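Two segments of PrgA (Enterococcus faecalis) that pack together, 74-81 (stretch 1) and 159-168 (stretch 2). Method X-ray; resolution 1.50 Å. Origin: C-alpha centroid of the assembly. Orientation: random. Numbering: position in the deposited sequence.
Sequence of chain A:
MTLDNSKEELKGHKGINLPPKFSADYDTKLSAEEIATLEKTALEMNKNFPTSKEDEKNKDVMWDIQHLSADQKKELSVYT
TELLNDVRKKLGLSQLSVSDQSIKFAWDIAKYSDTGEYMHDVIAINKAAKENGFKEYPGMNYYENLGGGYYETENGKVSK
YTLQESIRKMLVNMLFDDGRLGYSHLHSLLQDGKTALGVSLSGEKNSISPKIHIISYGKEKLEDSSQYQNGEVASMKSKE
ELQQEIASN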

ATOM      1  N   LYS A  74      -5.093  12.343   0.827  1.00 21.36           N
ATOM      2  CA  LYS A  74      -3.637  12.569   0.840  1.00 21.77           C
ATOM      3  C   LYS A  74      -3.056  11.876   2.074  1.00 21.48           C
ATOM      4  O   LYS A  74      -2.061  11.171   1.922  1.00 19.75           O
ATOM      5  N   GLU A  75      -3.711  11.959   3.235  1.00 21.57           N
ATOM      6  CA  GLU A  75      -3.196  11.320   4.477  1.00 23.59           C
ATOM      7  C   GLU A  75      -3.057   9.819   4.251  1.00 21.54           C
ATOM      8  O   GLU A  75      -2.052   9.238   4.687  1.00 20.24           O
ATOM      9  N   LEU A  76      -4.075   9.197   3.685  1.00 20.30           N
ATOM     10  CA  LEU A  76      -4.117   7.744   3.441  1.00 19.83           C
ATOM     11  C   LEU A  76      -2.938   7.335   2.565  1.00 18.14           C
ATOM     12  O   LEU A  76      -2.277   6.350   2.909  1.00 17.58           O
ATOM     13  N   SER A  77      -2.667   8.083   1.505  1.00 16.43           N
ATOM     14  CA  SER A  77      -1.560   7.764   0.574  1.00 15.59           C
ATOM     15  C   SER A  77      -0.208   8.018   1.262  1.00 16.13           C
ATOM     16  O   SER A  77       0.676   7.172   1.104  1.00 15.71           O
ATOM     17  N   VAL A  78      -0.101   9.102   2.010  1.00 17.13           N
ATOM     18  CA  VAL A  78       1.190   9.434   2.653  1.00 17.42           C
ATOM     19  C   VAL A  78       1.474   8.371   3.706  1.00 17.25           C
ATOM     20  O   VAL A  78       2.639   7.921   3.823  1.00 17.31           O
ATOM     21  N   TYR A  79       0.476   7.959   4.498  1.00 16.53           N
ATOM     22  CA  TYR A  79       0.670   6.950   5.569  1.00 16.44           C
ATOM     23  C   TYR A  79       1.266   5.670   4.988  1.00 15.86           C
ATOM     24  O   TYR A  79       2.283   5.120   5.437  1.00 15.76           O
ATOM     25  N   THR A  80       0.675   5.249   3.866  1.00 14.79           N
ATOM     26  CA  THR A  80       1.033   3.974   3.216  1.00 15.17           C
ATOM     27  C   THR A  80       2.409   4.086   2.557  1.00 15.26           C
ATOM     28  O   THR A  80       3.242   3.199   2.714  1.00 14.84           O
ATOM     29  N   THR A  81       2.658   5.217   1.930  1.00 15.37           N
ATOM     30  CA  THR A  81       3.909   5.442   1.184  1.00 16.36           C
ATOM     31  C   THR A  81       5.048   5.536   2.192  1.00 16.60           C
ATOM     32  O   THR A  81       6.173   5.075   1.903  1.00 16.55           O
ATOM     33  N   SER A 159     -13.145   3.377  10.915  1.00 28.32           N
ATOM     34  CA  SER A 159     -12.307   4.330  11.672  1.00 28.31           C
ATOM     35  C   SER A 159     -10.972   4.452  10.963  1.00 27.34           C
ATOM     36  O   SER A 159     -10.544   3.486  10.293  1.00 27.46           O
ATOM     37  N   LYS A 160     -10.354   5.608  11.122  1.00 28.16           N
ATOM     38  CA  LYS A 160      -8.997   5.900  10.636  1.00 28.20           C
ATOM     39  C   LYS A 160      -8.029   4.874  11.241  1.00 26.31           C
ATOM     40  O   LYS A 160      -7.172   4.343  10.531  1.00 24.93           O
ATOM     41  N   TYR A 161      -8.211   4.543  12.509  1.00 26.51           N
ATOM     42  CA  TYR A 161      -7.387   3.506  13.184  1.00 26.12           C
ATOM     43  C   TYR A 161      -7.462   2.210  12.377  1.00 24.30           C
ATOM     44  O   TYR A 161      -6.437   1.606  12.051  1.00 23.73           O
ATOM     45  N   THR A 162      -8.676   1.759  12.100  1.00 23.81           N
ATOM     46  CA  THR A 162      -8.920   0.483  11.391  1.00 23.91           C
ATOM     47  C   THR A 162      -8.272   0.509  10.010  1.00 23.28           C
ATOM     48  O   THR A 162      -7.660  -0.488   9.671  1.00 21.91           O
ATOM     49  N   LEU A 163      -8.446   1.581   9.242  1.00 21.84           N
ATOM     50  CA  LEU A 163      -7.779   1.649   7.919  1.00 21.30           C
ATOM     51  C   LEU A 163      -6.259   1.564   8.083  1.00 19.38           C
ATOM     52  O   LEU A 163      -5.619   0.856   7.292  1.00 19.09           O
ATOM     53  N   GLN A 164      -5.645   2.246   9.057  1.00 19.57           N
ATOM     54  CA  GLN A 164      -4.156   2.233   9.178  1.00 19.46           C
ATOM     55  C   GLN A 164      -3.723   0.832   9.604  1.00 18.49           C
ATOM     56  O   GLN A 164      -2.684   0.342   9.135  1.00 18.07           O
ATOM     57  N   GLU A 165      -4.501   0.208  10.470  1.00 19.39           N
ATOM     58  CA  GLU A 165      -4.204  -1.165  10.955  1.00 19.83           C
ATOM     59  C   GLU A 165      -4.271  -2.117   9.763  1.00 17.96           C
ATOM     60  O   GLU A 165      -3.363  -2.957   9.616  1.00 18.06           O
ATOM     61  N   SER A 166      -5.318  -2.024   8.956  1.00 18.31           N
ATOM     62  CA  SER A 166      -5.534  -2.929   7.804  1.00 17.68           C
ATOM     63  C   SER A 166      -4.415  -2.753   6.778  1.00 16.87           C
ATOM     64  O   SER A 166      -3.952  -3.729   6.189  1.00 16.30           O
ATOM     65  N   ILE A 167      -4.062  -1.511   6.500  1.00 16.19           N
ATOM     66  CA  ILE A 167      -3.009  -1.223   5.499  1.00 15.75           C
ATOM     67  C   ILE A 167      -1.694  -1.823   5.967  1.00 14.88           C
ATOM     68  O   ILE A 167      -0.992  -2.464   5.137  1.00 14.99           O
ATOM     69  N   ARG A 168      -1.329  -1.651   7.229  1.00 15.46           N
ATOM     70  CA  ARG A 168      -0.030  -2.215   7.640  1.00 15.44           C
ATOM     71  C   ARG A 168      -0.104  -3.743   7.538  1.00 15.78           C
ATOM     72  O   ARG A 168       0.883  -4.341   7.135  1.00 16.30           O
TER

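When two helices lie too far apart for their backbones to touch, the conformations of the side chains between them determine how the gap is filled. The segments 74-81 and 160-168 of PrgA illustrate the point. Their axes run in broadly the same direction, inclined by 34°, and approach no closer than 10.6 Å, a separation that leaves room for a tyrosine ring. Together the two stretches bury 401 Å².

Tyr 79 makes the largest contribution. Its CA-to-CB bond points toward the partner helix, and chi1 near t (167°) with chi2 at 79° extends the ring across to Gln 164, whose CA lies 7.7 Å from the CA of Tyr 79. The phenol reaches beyond the partner's side chains to its backbone: Tyr 79 OH donates a hydrogen bond of 2.7 Å to Gln 164 O. Gln 164 O also accepts the helical bond from Arg 168 N, at 3.1 Å, so the tyrosine adds a second donor to an oxygen already used within its helix.

Gln 164 covers one face of the ring. Although its CA-to-CB bond points sideways, chi1 of -70° (m) and chi2 of -172° (t) lay the aliphatic part of the chain over the aromatic surface. Gln 164 CG sits 3.7 Å from the centroid of the Tyr 79 ring and only 8° off the ring normal, a well-centred CH-pi contact. Here a polar residue packs through its methylenes. Ile 167 meets the same ring at its edge, with Ile 167 CG2 3.9 Å from Tyr 79 CE2.

Ile 167 points toward stretch 1 in the common m,t conformation (chi1 -70°, chi2 166°). Both branches reach Thr 80 OG1, Ile 167 CG2 at 3.6 Å and Ile 167 CD1 at 3.7 Å, and Ile 167 CD1 also comes within 3.6 Å of Leu 76 CD1. Thr 80, in the m rotamer, can present its hydroxyl to these apolar methyls because the group is satisfied locally: Thr 80 OG1 donates to Leu 76 O at 2.9 Å, one turn back in its own helix. Leu 76 starts sideways, but its t,p rotamer (chi1 -166°, chi2 66°) brings its end nearer the partner. The same CD1 of Leu 76 also lies 4.4 Å from Leu 163 CB, a looser contact.

Toward the N-terminal ends of the segments, charge replaces hydrophobic packing. Lys 160 leaves its helix sideways, yet all four of its chi angles are near t, and the fully extended chain carries its amine across the gap. Glu 75, pointing toward stretch 2 with chi1 m and chi2 t, supplies the acceptor. Lys 160 NZ donates to Glu 75 OE2 at 2.6 Å, a short, hydrogen-bonded salt bridge between two partly exposed residues.

Just before this lysine, Ser 159 caps its helix without touching stretch 1: its p rotamer lets Ser 159 OG accept from Thr 162 N at 3.0 Å.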

ATOM      1  CB  LYS A  74      -3.284  14.046   0.761  1.00 25.62           C
ATOM      2  CG  LYS A  74      -1.782  14.313   0.587  1.00 28.61           C
ATOM      3  CD  LYS A  74      -1.504  15.574  -0.237  1.00 33.99           C
ATOM      4  CE  LYS A  74      -1.958  15.395  -1.683  1.00 34.67           C
ATOM      5  NZ  LYS A  74      -1.554  16.494  -2.602  1.00 39.02           N
ATOM      6  CB  GLU A  75      -4.108  11.545   5.678  1.00 28.13           C
ATOM      7  CG  GLU A  75      -4.042  12.930   6.264  1.00 33.63           C
ATOM      8  CD  GLU A  75      -5.039  13.098   7.411  1.00 37.48           C
ATOM      9  OE1 GLU A  75      -5.836  14.080   7.381  1.00 45.89           O
ATOM     10  OE2 GLU A  75      -5.056  12.186   8.295  1.00 42.04           O
ATOM     11  CB  LEU A  76      -5.447   7.377   2.806  1.00 21.25           C
ATOM     12  CG  LEU A  76      -5.774   5.891   2.793  1.00 22.94           C
ATOM     13  CD1 LEU A  76      -5.983   5.368   4.206  1.00 24.62           C
ATOM     14  CD2 LEU A  76      -6.945   5.586   1.861  1.00 24.35           C
ATOM     15  CB  SER A  77      -1.668   8.562  -0.692  1.00 15.94           C
ATOM     16  OG  SER A  77      -2.690   8.025  -1.534  1.00 16.11           O
ATOM     17  CB  VAL A  78       1.220  10.854   3.236  1.00 18.70           C
ATOM     18  CG1 VAL A  78       2.440  11.009   4.115  1.00 19.59           C
ATOM     19  CG2 VAL A  78       1.171  11.912   2.162  1.00 19.18           C
ATOM     20  CB  TYR A  79      -0.662   6.626   6.216  1.00 16.86           C
ATOM     21  CG  TYR A  79      -0.619   5.403   7.077  1.00 16.71           C
ATOM     22  CD1 TYR A  79      -0.095   5.430   8.359  1.00 17.14           C
ATOM     23  CD2 TYR A  79      -1.086   4.202   6.628  1.00 16.16           C
ATOM     24  CE1 TYR A  79      -0.061   4.301   9.156  1.00 17.50           C
ATOM     25  CE2 TYR A  79      -1.044   3.055   7.396  1.00 16.92           C
ATOM     26  CZ  TYR A  79      -0.517   3.080   8.674  1.00 17.34           C
ATOM     27  OH  TYR A  79      -0.521   1.956   9.465  1.00 17.80           O
ATOM     28  CB  THR A  80      -0.010   3.616   2.166  1.00 15.15           C
ATOM     29  OG1 THR A  80      -1.327   3.663   2.736  1.00 15.64           O
ATOM     30  CG2 THR A  80       0.277   2.260   1.558  1.00 15.24           C
ATOM     31  CB  THR A  81       3.777   6.624   0.226  1.00 17.37           C
ATOM     32  OG1 THR A  81       2.641   6.415  -0.639  1.00 17.50           O
ATOM     33  CG2 THR A  81       5.013   6.711  -0.634  1.00 17.42           C
ATOM     34  CB  SER A 159     -12.117   3.970  13.108  1.00 28.91           C
ATOM     35  OG  SER A 159     -11.149   2.970  13.271  1.00 28.15           O
ATOM     36  CB  LYS A 160      -8.651   7.321  11.065  1.00 31.30           C
ATOM     37  CG  LYS A 160      -7.223   7.749  10.821  1.00 33.04           C
ATOM     38  CD  LYS A 160      -7.027   9.191  11.078  1.00 35.29           C
ATOM     39  CE  LYS A 160      -5.731   9.666  10.494  1.00 38.54           C
ATOM     40  NZ  LYS A 160      -5.663  11.141  10.573  1.00 40.66           N
ATOM     41  CB  TYR A 161      -7.860   3.289  14.626  1.00 28.17           C
ATOM     42  CG  TYR A 161      -7.183   2.120  15.285  1.00 30.80           C
ATOM     43  CD1 TYR A 161      -7.680   0.833  15.143  1.00 32.19           C
ATOM     44  CD2 TYR A 161      -6.003   2.284  15.984  1.00 33.81           C
ATOM     45  CE1 TYR A 161      -7.032  -0.264  15.688  1.00 34.22           C
ATOM     46  CE2 TYR A 161      -5.344   1.197  16.551  1.00 33.97           C
ATOM     47  CZ  TYR A 161      -5.870  -0.078  16.416  1.00 34.72           C
ATOM     48  OH  TYR A 161      -5.213  -1.167  16.963  1.00 38.41           O
ATOM     49  CB  THR A 162     -10.407   0.177  11.276  1.00 25.39           C
ATOM     50  OG1 THR A 162     -10.786  -0.002  12.628  1.00 27.17           O
ATOM     51  CG2 THR A 162     -10.688  -1.053  10.441  1.00 26.54           C
ATOM     52  CB  LEU A 163      -8.153   2.929   7.197  1.00 21.47           C
ATOM     53  CG  LEU A 163      -9.615   3.055   6.781  1.00 23.99           C
ATOM     54  CD1 LEU A 163      -9.909   4.485   6.305  1.00 23.75           C
ATOM     55  CD2 LEU A 163      -9.946   1.998   5.733  1.00 23.83           C
ATOM     56  CB  GLN A 164      -3.653   3.294  10.161  1.00 21.12           C
ATOM     57  CG  GLN A 164      -3.838   4.702   9.619  1.00 23.10           C
ATOM     58  CD  GLN A 164      -3.196   5.798  10.441  1.00 25.12           C
ATOM     59  OE1 GLN A 164      -2.686   5.569  11.536  1.00 29.37           O
ATOM     60  NE2 GLN A 164      -3.050   6.948   9.802  1.00 28.56           N
ATOM     61  CB  GLU A 165      -5.175  -1.543  12.074  1.00 22.44           C
ATOM     62  CG  GLU A 165      -4.965  -2.918  12.723  1.00 25.23           C
ATOM     63  CD  GLU A 165      -6.019  -3.138  13.806  1.00 31.25           C
ATOM     64  OE1 GLU A 165      -7.232  -2.871  13.499  1.00 32.61           O
ATOM     65  OE2 GLU A 165      -5.659  -3.516  14.962  1.00 38.80           O
ATOM     66  CB  SER A 166      -6.885  -2.601   7.206  1.00 18.63           C
ATOM     67  OG  SER A 166      -7.946  -2.928   8.120  1.00 21.05           O
ATOM     68  CB  ILE A 167      -2.935   0.275   5.174  1.00 15.48           C
ATOM     69  CG1 ILE A 167      -4.164   0.706   4.378  1.00 15.98           C
ATOM     70  CG2 ILE A 167      -1.611   0.571   4.487  1.00 15.66           C
ATOM     71  CD1 ILE A 167      -4.329   2.181   4.298  1.00 16.69           C
ATOM     72  CB  ARG A 168       0.335  -1.760   9.046  1.00 17.11           C
ATOM     73  CG  ARG A 168       1.750  -2.183   9.421  1.00 16.68           C
ATOM     74  CD  ARG A 168       2.013  -1.847  10.887  1.00 17.58           C
ATOM     75  NE  ARG A 168       3.391  -2.115  11.280  1.00 17.98           N
ATOM     76  CZ  ARG A 168       3.866  -3.263  11.749  1.00 18.15           C
ATOM     77  NH1 ARG A 168       3.100  -4.299  11.934  1.00 18.36           N
ATOM     78  NH2 ARG A 168       5.143  -3.363  12.088  1.00 19.31           N
TER